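Local coordinates for amidohydrolase 3 domain-containing protein (Pyrococcus furiosus, PDB 3ICJ) that is uncharacterized but binds two zinc ions and probably hydrolyses carbon-nitrogen bonds other than peptide bonds, at residues A[208-211]-A[212-216]. Residues are numbered along the deposited sequence; the frame is centred on the assembly and turned at random.
Sequences KIIN and EKILT
Ile214 pushes its CD1 methyl into the hollow between Ile209 and Ile210, one turn back on the same helix. That methyl lies 3.9 Å from Ile209 CG2 and 4.0 Å from Ile210 CG1, with the CA of Ile210 as the floor. Next to it, Leu215 CD1 rests 3.9 Å from Ile210 CG2, the branch that chi1 of -74° sets anti to the backbone N, and the same Leu215 methyl also comes up beside Asn211 OD1. The backbone widens here into a pi-type turn: Ile209 O accepts from both Lys213 N (2.8 Å) and Ile214 N (3.2 Å), and Leu215 N makes a nearly straight bond (175°) to Ile210 O, five residues back. On another side, the extended Glu212 chain crosses that of Lys208 at a slant, its carboxylate over Lys208 CG, and Lys208 NZ makes a long salt bridge to Glu212 OE1 (3.8 Å). The isoleucines pack on helix 177-183 through Leu183, while Ile210 and Leu215 both meet Phe138 of strand 137-142. With an alanine at Leu215, the methyl beside Ile210 CG2 and the packing on Phe138 would be gone, which is likely to leave a gap there. Leu215 is the first residue past helix 200-214, and Thr216 N-caps helix 217-233, whose Tyr220 and Tyr223 also touch Leu215.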
loop_
_atom_site.group_PDB
_atom_site.type_symbol
_atom_site.label_atom_id
_atom_site.label_comp_id
_atom_site.label_asym_id
_atom_site.label_seq_id
_atom_site.Cartn_x
_atom_site.Cartn_y
_atom_site.Cartn_z
ATOM N N LYS A 208 -13.285 12.185 -6.329
ATOM C CA LYS A 208 -14.344 11.234 -5.983
ATOM C C LYS A 208 -15.207 10.933 -7.213
ATOM O O LYS A 208 -15.478 9.762 -7.501
ATOM C CB LYS A 208 -15.193 11.773 -4.826
ATOM C CG LYS A 208 -16.364 10.881 -4.398
ATOM C CD LYS A 208 -17.338 11.630 -3.489
ATOM C CE LYS A 208 -17.187 11.223 -2.039
ATOM N NZ LYS A 208 -17.962 9.979 -1.772
ATOM N N ILE A 209 -15.597 11.988 -7.944
ATOM C CA ILE A 209 -16.424 11.845 -9.147
ATOM C C ILE A 209 -15.667 11.104 -10.263
ATOM O O ILE A 209 -16.220 10.219 -10.922
ATOM C CB ILE A 209 -16.995 13.212 -9.648
ATOM C CG1 ILE A 209 -18.008 13.780 -8.637
ATOM C CG2 ILE A 209 -17.686 13.041 -10.989
ATOM C CD1 ILE A 209 -18.304 15.284 -8.804
ATOM N N ILE A 210 -14.398 11.450 -10.442
ATOM C CA ILE A 210 -13.524 10.746 -11.380
ATOM C C ILE A 210 -13.455 9.237 -11.080
ATOM O O ILE A 210 -13.686 8.402 -11.965
ATOM C CB ILE A 210 -12.115 11.388 -11.412
ATOM C CG1 ILE A 210 -12.175 12.712 -12.172
ATOM C CG2 ILE A 210 -11.087 10.422 -12.053
ATOM C CD1 ILE A 210 -11.007 13.662 -11.909
ATOM N N ASN A 211 -13.193 8.902 -9.820
ATOM C CA ASN A 211 -13.033 7.511 -9.392
ATOM C C ASN A 211 -14.310 6.676 -9.417
ATOM O O ASN A 211 -14.272 5.487 -9.738
ATOM C CB ASN A 211 -12.424 7.439 -7.987
ATOM C CG ASN A 211 -10.989 7.939 -7.937
ATOM O OD1 ASN A 211 -10.286 7.987 -8.951
ATOM N ND2 ASN A 211 -10.547 8.316 -6.744
ATOM N N GLU A 212 -15.430 7.295 -9.065
ATOM C CA GLU A 212 -16.698 6.585 -8.937
ATOM C C GLU A 212 -17.596 6.637 -10.179
ATOM O O GLU A 212 -18.251 5.646 -10.503
ATOM C CB GLU A 212 -17.466 7.086 -7.710
ATOM C CG GLU A 212 -16.722 6.879 -6.398
ATOM C CD GLU A 212 -17.483 7.403 -5.189
ATOM O OE1 GLU A 212 -17.075 7.076 -4.059
ATOM O OE2 GLU A 212 -18.479 8.137 -5.361
ATOM N N LYS A 213 -17.635 7.786 -10.853
ATOM C CA LYS A 213 -18.516 7.974 -12.013
ATOM C C LYS A 213 -17.839 7.831 -13.387
ATOM O O LYS A 213 -18.364 7.143 -14.249
ATOM C CB LYS A 213 -19.259 9.318 -11.939
ATOM C CG LYS A 213 -20.331 9.469 -13.022
ATOM C CD LYS A 213 -20.935 10.863 -13.107
ATOM C CE LYS A 213 -21.965 10.910 -14.238
ATOM N NZ LYS A 213 -22.539 12.265 -14.428
ATOM N N ILE A 214 -16.687 8.474 -13.582
ATOM C CA ILE A 214 -16.087 8.623 -14.926
ATOM C C ILE A 214 -15.223 7.437 -15.387
ATOM O O ILE A 214 -15.410 6.921 -16.497
ATOM C CB ILE A 214 -15.300 9.949 -15.030
ATOM C CG1 ILE A 214 -16.240 11.125 -14.763
ATOM C CG2 ILE A 214 -14.634 10.093 -16.396
ATOM C CD1 ILE A 214 -15.538 12.335 -14.220
ATOM N N LEU A 215 -14.276 7.014 -14.548
ATOM C CA LEU A 215 -13.477 5.813 -14.826
ATOM C C LEU A 215 -14.351 4.554 -14.897
ATOM O O LEU A 215 -15.333 4.435 -14.183
ATOM C CB LEU A 215 -12.369 5.647 -13.786
ATOM C CG LEU A 215 -11.373 6.813 -13.738
ATOM C CD1 LEU A 215 -10.416 6.636 -12.576
ATOM C CD2 LEU A 215 -10.619 6.980 -15.049
ATOM N N THR A 216 -14.004 3.639 -15.792
ATOM C CA THR A 216 -14.810 2.439 -16.029
ATOM C C THR A 216 -14.121 1.226 -15.409
ATOM O O THR A 216 -12.981 1.334 -14.939
ATOM C CB THR A 216 -15.029 2.163 -17.539
ATOM O OG1 THR A 216 -13.774 1.829 -18.154
ATOM C CG2 THR A 216 -15.659 3.359 -18.241
#